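Local structure of cycloalternan-forming enzyme (Listeria monocytogenes serovar 1/2a, 5F7U) at residues L360-A364 with P579-S583; W368-W374 with G396-Q401; N452-V458 with I531-N537. The protein belongs to glycoside hydrolase family 31, joining a TIM-barrel domain to several beta-rich domains, among them a family 6 carbohydrate-binding module. The protein carries 1 engineered substitution. All coordinates share one frame. Residue numbers count along the deposited sequence, not the author numbering.

Contact 1 (L360-A364 with P579-S583); sequences LPKWA and PEAVS
Two irregular segments meet here, each changing conformation midway. L360 and P361 are extended (psi near 156°), after which K362-A364 winds into a 3-10 turn held by A364 N to P361 O at 3.0 Å. Opposite it, P579 and E580 are turn-like and A581-S583 straightens. No backbone pairing links them; the CA atoms of L360 and V582 lie 6.8 Å apart, those of P361 and E580 6.0 Å. V582, with chi1 t, points toward the other segment and is the apolar centre. Its CG2 packs against W363 CZ2 (3.4 Å), P361 CD (3.7 Å) and A364 CB (4.1 Å), while V582 CG1 reaches CD1 of L360 (4.0 Å), an mt rotamer. The p rotamer of W363 directs its indole across the gap, where NE1 donates to E580 O (2.9 Å, 152°) near the ring plane. E580, chi1 m with chi2 off-rotamer (-104°), carries its carboxylate to P361, OE2 lying 3.3 Å from P361 CB; a water accepts from W363 N (3.2 Å) and bonds weakly to E580 OE1 (3.4 Å). The loops leading into the first and fifth strands of the TIM barrel, 367-369 and 584-585, thus pack against each other across its N-terminal end, and W363 meets W368 of the first strand.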
loop_
_atom_site.group_PDB
_atom_site.type_symbol
_atom_site.label_atom_id
_atom_site.label_comp_id
_atom_site.label_asym_id
_atom_site.label_seq_id
_atom_site.Cartn_x
_atom_site.Cartn_y
_atom_site.Cartn_z
ATOM N N LEU A 360 4.944 -9.697 10.351
ATOM C CA LEU A 360 4.799 -9.114 11.686
ATOM C C LEU A 360 3.918 -10.000 12.554
ATOM O O LEU A 360 3.127 -10.766 12.007
ATOM C CB LEU A 360 4.163 -7.724 11.548
ATOM C CG LEU A 360 4.990 -6.678 10.771
ATOM C CD1 LEU A 360 4.206 -5.383 10.740
ATOM C CD2 LEU A 360 6.389 -6.432 11.356
ATOM N N PRO A 361 4.041 -9.899 13.898
ATOM C CA PRO A 361 3.116 -10.649 14.758
ATOM C C PRO A 361 1.668 -10.274 14.543
ATOM O O PRO A 361 1.369 -9.170 14.069
ATOM C CB PRO A 361 3.545 -10.311 16.188
ATOM C CG PRO A 361 4.594 -9.298 16.096
ATOM C CD PRO A 361 5.011 -9.097 14.676
ATOM N N LYS A 362 0.775 -11.204 14.888
ATOM C CA LYS A 362 -0.653 -10.981 14.711
ATOM C C LYS A 362 -1.179 -9.719 15.378
ATOM O O LYS A 362 -2.096 -9.081 14.862
ATOM C CB LYS A 362 -1.436 -12.195 15.202
ATOM C CG LYS A 362 -2.898 -12.156 14.769
ATOM C CD LYS A 362 -3.420 -13.581 14.680
ATOM C CE LYS A 362 -4.263 -13.971 15.837
ATOM N NZ LYS A 362 -4.589 -15.420 15.514
ATOM N N TRP A 363 -0.598 -9.338 16.512
ATOM C CA TRP A 363 -1.059 -8.120 17.189
ATOM C C TRP A 363 -0.979 -6.855 16.351
ATOM O O TRP A 363 -1.774 -5.942 16.541
ATOM C CB TRP A 363 -0.371 -7.911 18.545
ATOM C CG TRP A 363 1.057 -7.395 18.533
ATOM C CD1 TRP A 363 2.202 -8.145 18.673
ATOM C CD2 TRP A 363 1.484 -6.024 18.424
ATOM N NE1 TRP A 363 3.305 -7.328 18.641
ATOM C CE2 TRP A 363 2.901 -6.022 18.507
ATOM C CE3 TRP A 363 0.809 -4.798 18.282
ATOM C CZ2 TRP A 363 3.659 -4.837 18.440
ATOM C CZ3 TRP A 363 1.564 -3.611 18.210
ATOM C CH2 TRP A 363 2.984 -3.647 18.290
ATOM N N ALA A 364 -0.047 -6.823 15.402
ATOM C CA ALA A 364 0.057 -5.683 14.506
ATOM C C ALA A 364 -1.200 -5.486 13.641
ATOM O O ALA A 364 -1.426 -4.383 13.137
ATOM C CB ALA A 364 1.312 -5.807 13.646
ATOM N N PRO A 579 11.443 -10.229 19.948
ATOM C CA PRO A 579 11.073 -10.783 18.643
ATOM C C PRO A 579 9.679 -10.358 18.128
ATOM O O PRO A 579 9.421 -10.464 16.923
ATOM C CB PRO A 579 11.125 -12.292 18.874
ATOM C CG PRO A 579 12.082 -12.487 19.992
ATOM C CD PRO A 579 11.946 -11.271 20.876
ATOM N N GLU A 580 8.815 -9.873 19.022
ATOM C CA GLU A 580 7.454 -9.432 18.682
ATOM C C GLU A 580 7.343 -7.920 18.464
ATOM O O GLU A 580 6.226 -7.390 18.377
ATOM C CB GLU A 580 6.470 -9.843 19.781
ATOM C CG GLU A 580 6.237 -11.335 19.920
ATOM C CD GLU A 580 4.903 -11.752 19.327
ATOM O OE1 GLU A 580 3.827 -11.415 19.916
ATOM O OE2 GLU A 580 4.929 -12.415 18.261
ATOM N N ALA A 581 8.484 -7.233 18.385
ATOM C CA ALA A 581 8.503 -5.771 18.209
ATOM C C ALA A 581 8.145 -5.384 16.786
ATOM O O ALA A 581 8.519 -6.063 15.833
ATOM C CB ALA A 581 9.862 -5.202 18.576
ATOM N N VAL A 582 7.408 -4.287 16.648
ATOM C CA VAL A 582 6.928 -3.823 15.340
ATOM C C VAL A 582 7.313 -2.352 15.174
ATOM O O VAL A 582 7.164 -1.581 16.123
ATOM C CB VAL A 582 5.389 -3.948 15.295
ATOM C CG1 VAL A 582 4.792 -3.296 14.051
ATOM C CG2 VAL A 582 4.995 -5.418 15.349
ATOM N N SER A 583 7.780 -1.964 13.980
ATOM C CA SER A 583 7.947 -0.542 13.633
ATOM C C SER A 583 6.745 0.026 12.878
ATOM O O SER A 583 6.052 -0.709 12.164
ATOM C CB SER A 583 9.188 -0.355 12.770
ATOM O OG SER A 583 10.360 -0.651 13.522
HETATM O O HOH W 1 0.784 -11.617 18.367
#

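Contact 2 (W368-W374 with G396-Q401); sequences WMSANEW and GFVLEQ. With MG (magnesium ion), chain J; GLC (alpha-D-glucopyranose), chain F; GLC (alpha-D-glucopyranose), chain B.
G396 opens a short parallel pairing with W368 (CA-CA 4.0 Å), and its O accepts from M369 N at 2.8 Å. Its CA lies over one face of the W368 indole, where a beta carbon would come within 2.6 Å of W368 CD2. F397 pairs with M369 (CA-CA 4.9 Å). Its t side chain lies on the M369 side of the sheet, with CD2 3.9 Å from M369 CE and CZ 3.7 Å from W374 CZ3; the F397 and W374 rings are near parallel (22°) but slid apart. V398 N donates to M369 O (2.9 Å), while V398 CG2 meets the W368 edge at CE3 (3.7 Å). Beyond this the backbones part, and a water accepts from A371 N (2.9 Å) and donates to V398 O (2.8 Å). L399 CD2 touches W374 CB (4.1 Å). E400 OE1 accepts from N372 ND2 (2.8 Å) and from O4 of one alpha-D-glucopyranose (2.7 Å); N372 ND2 also donates to O5 of another (3.1 Å). Finally, Q401 NE2 donates to N372 O (2.8 Å), within the type I turn A371-W374, whose E373 O binds magnesium at 2.2 Å alongside D375 and D379. These are the first two strands of the TIM barrel, joined through helix 377-389: F397 and L399 pack on that helix, whereas W368 and V398 touch V454 of the next strand, 452-457.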
loop_
_atom_site.group_PDB
_atom_site.type_symbol
_atom_site.label_atom_id
_atom_site.label_comp_id
_atom_site.label_asym_id
_atom_site.label_seq_id
_atom_site.Cartn_x
_atom_site.Cartn_y
_atom_site.Cartn_z
ATOM N N TRP A 368 -4.923 -0.275 16.382
ATOM C CA TRP A 368 -3.950 0.572 17.061
ATOM C C TRP A 368 -4.597 1.848 17.558
ATOM O O TRP A 368 -5.264 2.526 16.784
ATOM C CB TRP A 368 -2.836 0.991 16.114
ATOM C CG TRP A 368 -1.941 -0.099 15.647
ATOM C CD1 TRP A 368 -2.276 -1.153 14.843
ATOM C CD2 TRP A 368 -0.537 -0.206 15.905
ATOM N NE1 TRP A 368 -1.146 -1.932 14.597
ATOM C CE2 TRP A 368 -0.076 -1.375 15.251
ATOM C CE3 TRP A 368 0.374 0.559 16.653
ATOM C CZ2 TRP A 368 1.261 -1.790 15.294
ATOM C CZ3 TRP A 368 1.732 0.124 16.709
ATOM C CH2 TRP A 368 2.147 -1.035 16.020
ATOM N N MET A 369 -4.378 2.175 18.839
ATOM C CA MET A 369 -4.874 3.441 19.437
ATOM C C MET A 369 -3.738 4.421 19.629
ATOM O O MET A 369 -2.682 4.064 20.145
ATOM C CB MET A 369 -5.494 3.171 20.811
ATOM C CG MET A 369 -6.488 2.021 20.784
ATOM S SD MET A 369 -7.657 2.077 22.159
ATOM C CE MET A 369 -6.538 2.127 23.562
ATOM N N SER A 370 -3.971 5.674 19.262
ATOM C CA SER A 370 -2.911 6.683 19.318
ATOM C C SER A 370 -3.566 8.048 19.486
ATOM O O SER A 370 -4.677 8.247 19.001
ATOM C CB SER A 370 -2.085 6.640 18.027
ATOM O OG SER A 370 -1.089 7.662 18.005
ATOM N N ALA A 371 -2.868 8.973 20.145
ATOM C CA ALA A 371 -3.271 10.391 20.229
ATOM C C ALA A 371 -2.092 11.175 20.739
ATOM O O ALA A 371 -1.547 10.862 21.810
ATOM C CB ALA A 371 -4.476 10.592 21.157
ATOM N N ASN A 372 -1.702 12.213 19.999
ATOM C CA ASN A 372 -0.568 13.010 20.440
ATOM C C ASN A 372 -0.802 13.623 21.823
ATOM O O ASN A 372 0.159 13.831 22.571
ATOM C CB ASN A 372 -0.218 14.099 19.422
ATOM C CG ASN A 372 1.097 14.773 19.737
ATOM O OD1 ASN A 372 1.118 15.885 20.299
ATOM N ND2 ASN A 372 2.205 14.102 19.412
ATOM N N GLU A 373 -2.062 13.902 22.161
ATOM C CA GLU A 373 -2.395 14.509 23.463
ATOM C C GLU A 373 -2.146 13.639 24.712
ATOM O O GLU A 373 -2.151 14.162 25.837
ATOM C CB GLU A 373 -3.828 15.049 23.470
ATOM C CG GLU A 373 -4.916 13.983 23.434
ATOM C CD GLU A 373 -6.287 14.582 23.151
ATOM O OE1 GLU A 373 -6.534 15.044 22.007
ATOM O OE2 GLU A 373 -7.133 14.576 24.086
ATOM N N TRP A 374 -1.970 12.331 24.511
ATOM C CA TRP A 374 -1.666 11.428 25.622
ATOM C C TRP A 374 -0.231 11.678 26.064
ATOM O O TRP A 374 0.727 11.357 25.338
ATOM C CB TRP A 374 -1.858 9.974 25.194
ATOM C CG TRP A 374 -3.276 9.636 24.841
ATOM C CD1 TRP A 374 -4.418 10.345 25.165
ATOM C CD2 TRP A 374 -3.707 8.489 24.111
ATOM N NE1 TRP A 374 -5.531 9.697 24.655
ATOM C CE2 TRP A 374 -5.124 8.552 24.026
ATOM C CE3 TRP A 374 -3.034 7.406 23.512
ATOM C CZ2 TRP A 374 -5.879 7.588 23.338
ATOM C CZ3 TRP A 374 -3.802 6.430 22.843
ATOM C CH2 TRP A 374 -5.195 6.537 22.768
ATOM N N GLY A 396 -2.905 -2.549 19.681
ATOM C CA GLY A 396 -1.736 -1.675 19.558
ATOM C C GLY A 396 -1.960 -0.347 20.251
ATOM O O GLY A 396 -3.079 0.146 20.317
ATOM N N PHE A 397 -0.878 0.235 20.771
ATOM C CA PHE A 397 -0.958 1.461 21.560
ATOM C C PHE A 397 0.276 2.294 21.230
ATOM O O PHE A 397 1.401 1.775 21.202
ATOM C CB PHE A 397 -1.006 1.135 23.063
ATOM C CG PHE A 397 -1.468 2.286 23.925
ATOM C CD1 PHE A 397 -0.606 3.327 24.267
ATOM C CD2 PHE A 397 -2.768 2.301 24.437
ATOM C CE1 PHE A 397 -1.050 4.393 25.051
ATOM C CE2 PHE A 397 -3.219 3.362 25.231
ATOM C CZ PHE A 397 -2.361 4.408 25.544
ATOM N N VAL A 398 0.076 3.571 20.941
ATOM C CA VAL A 398 1.210 4.411 20.564
ATOM C C VAL A 398 1.325 5.548 21.565
ATOM O O VAL A 398 0.307 6.137 21.930
ATOM C CB VAL A 398 1.043 5.021 19.145
ATOM C CG1 VAL A 398 2.270 5.869 18.768
ATOM C CG2 VAL A 398 0.792 3.932 18.090
ATOM N N LEU A 399 2.552 5.844 22.007
ATOM C CA LEU A 399 2.812 7.082 22.747
ATOM C C LEU A 399 3.755 7.962 21.961
ATOM O O LEU A 399 4.831 7.518 21.567
ATOM C CB LEU A 399 3.414 6.813 24.138
ATOM C CG LEU A 399 2.431 6.382 25.224
ATOM C CD1 LEU A 399 3.243 6.160 26.486
ATOM C CD2 LEU A 399 1.386 7.471 25.454
ATOM N N GLU A 400 3.351 9.212 21.764
ATOM C CA GLU A 400 4.185 10.194 21.103
ATOM C C GLU A 400 4.771 11.173 22.084
ATOM O O GLU A 400 6.000 11.380 22.097
ATOM C CB GLU A 400 3.399 10.934 20.018
ATOM C CG GLU A 400 2.956 10.015 18.895
ATOM C CD GLU A 400 2.522 10.752 17.651
ATOM O OE1 GLU A 400 2.023 11.904 17.760
ATOM O OE2 GLU A 400 2.683 10.167 16.554
ATOM N N GLN A 401 3.908 11.756 22.912
ATOM C CA GLN A 401 4.302 12.809 23.834
ATOM C C GLN A 401 4.765 12.191 25.170
ATOM O O GLN A 401 4.210 12.454 26.251
ATOM C CB GLN A 401 3.146 13.800 23.990
ATOM C CG GLN A 401 3.603 15.167 24.454
ATOM C CD GLN A 401 2.510 16.204 24.591
ATOM O OE1 GLN A 401 2.773 17.252 25.169
ATOM N NE2 GLN A 401 1.295 15.926 24.116
HETATM MG MG MG J . -2.577 14.951 27.844
HETATM C C1 GLC F . 4.635 16.218 17.585
HETATM C C2 GLC F . 5.377 17.562 17.553
HETATM C C3 GLC F . 6.851 17.395 17.943
HETATM C C4 GLC F . 6.993 16.640 19.264
HETATM C C5 GLC F . 6.264 15.294 19.129
HETATM C C6 GLC F . 6.379 14.383 20.344
HETATM O O2 GLC F . 5.325 18.118 16.237
HETATM O O3 GLC F . 7.485 18.676 18.041
HETATM O O4 GLC F . 8.385 16.448 19.548
HETATM O O5 GLC F . 4.874 15.532 18.828
HETATM O O6 GLC F . 5.624 14.950 21.420
HETATM C C1 GLC B . 4.613 13.969 12.676
HETATM C C2 GLC B . 3.756 12.711 12.416
HETATM C C3 GLC B . 2.459 12.681 13.250
HETATM C C4 GLC B . 2.775 12.899 14.738
HETATM C C5 GLC B . 3.766 14.054 14.941
HETATM C C6 GLC B . 4.236 14.206 16.379
HETATM O O2 GLC B . 3.558 12.523 11.011
HETATM O O3 GLC B . 1.769 11.427 13.103
HETATM O O4 GLC B . 1.563 13.174 15.464
HETATM O O5 GLC B . 4.924 13.984 14.084
HETATM O O6 GLC B . 4.993 15.432 16.422
HETATM O O HOH W 2 1.098 10.505 22.768
HETATM O O HOH W 3 -0.030 8.545 20.486
HETATM O O HOH W 4 -4.837 14.706 27.348
HETATM O O HOH W 5 -3.310 15.660 29.781
HETATM O O HOH W 6 -1.936 16.943 26.831
#

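Contact 3 (N452-V458 with I531-N537); sequences NIVLWQV and IDGFKTN. Engineered in segment 531-537: N537 (natural residue Asp). With GLC (alpha-D-glucopyranose), chain B; GLC (alpha-D-glucopyranose), chain F.
Parallel strands 452-457 and 534-536 run 4.2 Å apart at closest approach and cross at -32°. D532, the residue most covered, secures the start through I453: D532 N donates to I453 O (2.8 Å), and D532 OD2 accepts from I453 N (2.9 Å), so a carboxylate stands in for a strand carbonyl. OD2 also bonds H447, while a water bridges D532 OD1 and N452 OD1, 3.0 Å from each. G533 follows with phi 139°, where a beta carbon would jam against the preceding carbonyl, and its O receives L455 N (3.1 Å). K535 continues the register opposite W456 (CA-CA 4.5 Å): its N donates to L455 O and its O accepts from Q457 N, both at 2.9 Å. In these third and fourth strands of a TIM barrel the side chains alternate, W456 and K535 facing the barrel interior and L455, F534, Q457 and T536 the surrounding helices. K535, all t, is fully extended and its NZ reaches the sugar site, where it makes a salt bridge with E400 and a weak bond to O3 of an alpha-D-glucopyranose (3.4 Å). The K535 aliphatic chain meets the W456 indole at its edge (CD to CD1 4.1 Å), while a second alpha-D-glucopyranose lies over one face of that indole. Q457, on the helix side with chi1 and chi2 m, sets CG 3.5 Å from F534 CD1; NE2 turns back to W456 O (2.9 Å) and OE1 bonds Y570 and R522. Q457 O then accepts N of N537 (3.0 Å), an engineered replacement of Asp whose side chain lies in the glycan pocket.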
loop_
_atom_site.group_PDB
_atom_site.type_symbol
_atom_site.label_atom_id
_atom_site.label_comp_id
_atom_site.label_asym_id
_atom_site.label_seq_id
_atom_site.Cartn_x
_atom_site.Cartn_y
_atom_site.Cartn_z
ATOM N N ASN A 452 -0.010 -3.691 23.013
ATOM C CA ASN A 452 1.418 -3.664 22.812
ATOM C C ASN A 452 1.746 -2.233 22.474
ATOM O O ASN A 452 1.024 -1.588 21.718
ATOM C CB ASN A 452 1.782 -4.561 21.635
ATOM C CG ASN A 452 1.379 -6.001 21.850
ATOM O OD1 ASN A 452 2.189 -6.770 22.297
ATOM N ND2 ASN A 452 0.112 -6.357 21.573
ATOM N N ILE A 453 2.832 -1.724 23.034
ATOM C CA ILE A 453 3.056 -0.279 22.997
ATOM C C ILE A 453 4.292 0.070 22.178
ATOM O O ILE A 453 5.325 -0.580 22.307
ATOM C CB ILE A 453 3.161 0.307 24.436
ATOM C CG1 ILE A 453 3.174 1.850 24.416
ATOM C CG2 ILE A 453 4.360 -0.264 25.215
ATOM C CD1 ILE A 453 2.826 2.466 25.771
ATOM N N VAL A 454 4.188 1.096 21.346
ATOM C CA VAL A 454 5.363 1.616 20.631
ATOM C C VAL A 454 5.616 3.081 21.016
ATOM O O VAL A 454 4.673 3.803 21.374
ATOM C CB VAL A 454 5.274 1.437 19.075
ATOM C CG1 VAL A 454 5.030 -0.030 18.719
ATOM C CG2 VAL A 454 4.205 2.315 18.465
ATOM N N LEU A 455 6.884 3.495 20.993
ATOM C CA LEU A 455 7.252 4.878 21.335
ATOM C C LEU A 455 7.768 5.641 20.117
ATOM O O LEU A 455 8.530 5.120 19.316
ATOM C CB LEU A 455 8.338 4.880 22.435
ATOM C CG LEU A 455 7.976 4.208 23.763
ATOM C CD1 LEU A 455 9.129 4.431 24.746
ATOM C CD2 LEU A 455 6.675 4.770 24.336
ATOM N N TRP A 456 7.385 6.905 20.030
ATOM C CA TRP A 456 7.741 7.787 18.907
ATOM C C TRP A 456 9.231 8.129 18.949
ATOM O O TRP A 456 9.792 8.387 20.040
ATOM C CB TRP A 456 6.906 9.048 19.053
ATOM C CG TRP A 456 6.899 10.083 17.946
ATOM C CD1 TRP A 456 6.014 10.153 16.890
ATOM C CD2 TRP A 456 7.751 11.238 17.836
ATOM N NE1 TRP A 456 6.279 11.282 16.133
ATOM C CE2 TRP A 456 7.330 11.966 16.693
ATOM C CE3 TRP A 456 8.822 11.734 18.595
ATOM C CZ2 TRP A 456 7.954 13.158 16.288
ATOM C CZ3 TRP A 456 9.458 12.931 18.174
ATOM C CH2 TRP A 456 9.013 13.620 17.034
ATOM N N GLN A 457 9.847 8.137 17.768
ATOM C CA GLN A 457 11.273 8.455 17.601
ATOM C C GLN A 457 11.510 9.291 16.338
ATOM O O GLN A 457 10.667 9.311 15.429
ATOM C CB GLN A 457 12.095 7.159 17.463
ATOM C CG GLN A 457 12.122 6.289 18.702
ATOM C CD GLN A 457 13.070 6.833 19.752
ATOM O OE1 GLN A 457 14.266 6.574 19.700
ATOM N NE2 GLN A 457 12.549 7.606 20.690
ATOM N N VAL A 458 12.665 9.949 16.310
ATOM C CA VAL A 458 13.205 10.655 15.133
ATOM C C VAL A 458 14.675 10.243 14.918
ATOM O O VAL A 458 15.318 9.750 15.857
ATOM C CB VAL A 458 13.090 12.198 15.240
ATOM C CG1 VAL A 458 11.652 12.637 15.038
ATOM C CG2 VAL A 458 13.609 12.708 16.579
ATOM N N ILE A 531 8.941 -2.145 26.119
ATOM C CA ILE A 531 8.153 -1.694 24.959
ATOM C C ILE A 531 8.171 -2.697 23.793
ATOM O O ILE A 531 9.029 -3.608 23.741
ATOM C CB ILE A 531 8.534 -0.266 24.499
ATOM C CG1 ILE A 531 9.900 -0.255 23.809
ATOM C CG2 ILE A 531 8.421 0.711 25.668
ATOM C CD1 ILE A 531 10.232 1.034 23.051
ATOM N N ASP A 532 7.259 -2.487 22.846
ATOM C CA ASP A 532 7.016 -3.417 21.759
ATOM C C ASP A 532 7.354 -2.832 20.399
ATOM O O ASP A 532 6.898 -3.333 19.375
ATOM C CB ASP A 532 5.552 -3.872 21.822
ATOM C CG ASP A 532 5.220 -4.490 23.162
ATOM O OD1 ASP A 532 5.703 -5.602 23.400
ATOM O OD2 ASP A 532 4.557 -3.844 23.996
ATOM N N GLY A 533 8.159 -1.771 20.381
ATOM C CA GLY A 533 8.650 -1.245 19.115
ATOM C C GLY A 533 8.642 0.268 19.109
ATOM O O GLY A 533 8.440 0.901 20.142
ATOM N N PHE A 534 8.881 0.823 17.937
ATOM C CA PHE A 534 9.022 2.267 17.783
ATOM C C PHE A 534 8.198 2.786 16.624
ATOM O O PHE A 534 8.095 2.130 15.567
ATOM C CB PHE A 534 10.477 2.627 17.509
ATOM C CG PHE A 534 11.422 2.255 18.618
ATOM C CD1 PHE A 534 11.493 3.029 19.766
ATOM C CD2 PHE A 534 12.233 1.111 18.516
ATOM C CE1 PHE A 534 12.385 2.696 20.803
ATOM C CE2 PHE A 534 13.110 0.759 19.552
ATOM C CZ PHE A 534 13.192 1.565 20.692
ATOM N N LYS A 535 7.648 3.980 16.822
ATOM C CA LYS A 535 7.077 4.745 15.716
ATOM C C LYS A 535 8.162 5.681 15.212
ATOM O O LYS A 535 8.362 6.773 15.749
ATOM C CB LYS A 535 5.800 5.498 16.133
ATOM C CG LYS A 535 5.184 6.351 14.988
ATOM C CD LYS A 535 3.865 6.995 15.437
ATOM C CE LYS A 535 3.238 7.750 14.256
ATOM N NZ LYS A 535 1.934 8.408 14.621
ATOM N N THR A 536 8.868 5.216 14.190
ATOM C CA THR A 536 10.012 5.933 13.635
ATOM C C THR A 536 9.548 6.909 12.571
ATOM O O THR A 536 9.329 6.546 11.417
ATOM C CB THR A 536 11.070 4.947 13.102
ATOM O OG1 THR A 536 10.419 3.800 12.558
ATOM C CG2 THR A 536 11.967 4.495 14.238
ATOM N N ASN A 537 9.344 8.140 13.007
ATOM C CA ASN A 537 8.866 9.220 12.160
ATOM C C ASN A 537 10.016 9.955 11.498
ATOM O O ASN A 537 11.162 9.834 11.907
ATOM C CB ASN A 537 8.132 10.230 13.043
ATOM C CG ASN A 537 6.919 10.813 12.361
ATOM O OD1 ASN A 537 6.916 11.111 11.172
ATOM N ND2 ASN A 537 5.846 10.914 13.121
HETATM C C1 GLC B . 4.613 13.969 12.676
HETATM C C2 GLC B . 3.756 12.711 12.416
HETATM C C3 GLC B . 2.459 12.681 13.250
HETATM C C4 GLC B . 2.775 12.899 14.738
HETATM C C5 GLC B . 3.766 14.054 14.941
HETATM C C6 GLC B . 4.236 14.206 16.379
HETATM O O2 GLC B . 3.558 12.523 11.011
HETATM O O3 GLC B . 1.769 11.427 13.103
HETATM O O4 GLC B . 1.563 13.174 15.464
HETATM O O5 GLC B . 4.924 13.984 14.084
HETATM O O6 GLC B . 4.993 15.432 16.422
HETATM C C1 GLC F . 4.635 16.218 17.585
HETATM C C2 GLC F . 5.377 17.562 17.553
HETATM C C3 GLC F . 6.851 17.395 17.943
HETATM C C4 GLC F . 6.993 16.640 19.264
HETATM C C5 GLC F . 6.264 15.294 19.129
HETATM C C6 GLC F . 6.379 14.383 20.344
HETATM O O2 GLC F . 5.325 18.118 16.237
HETATM O O3 GLC F . 7.485 18.676 18.041
HETATM O O4 GLC F . 8.385 16.448 19.548
HETATM O O5 GLC F . 4.874 15.532 18.828
HETATM O O6 GLC F . 5.624 14.950 21.420
HETATM O O HOH W 7 3.920 -7.667 24.595
#

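All three contacts belong to one TIM barrel and are largely buried, yet their chemistry changes along the barrel axis. Contact 1 lies where strands begin; one indole hydrogen bond and apolar loop packing join its segments, and its E580 is exposed. Contacts 2 and 3, centres about 10 Å apart, rest on parallel backbone pairing and share the sheet through F397 O and V454 N (2.9 Å). At their C-terminal ends both turn polar and touch the same two sugars, tied by the salt bridge E400 OE2 to K535 NZ (2.7 Å). W363 of contact 1 packs on W368 of contact 2 and N452 of contact 3, so the barrel floor meets both strand pairs.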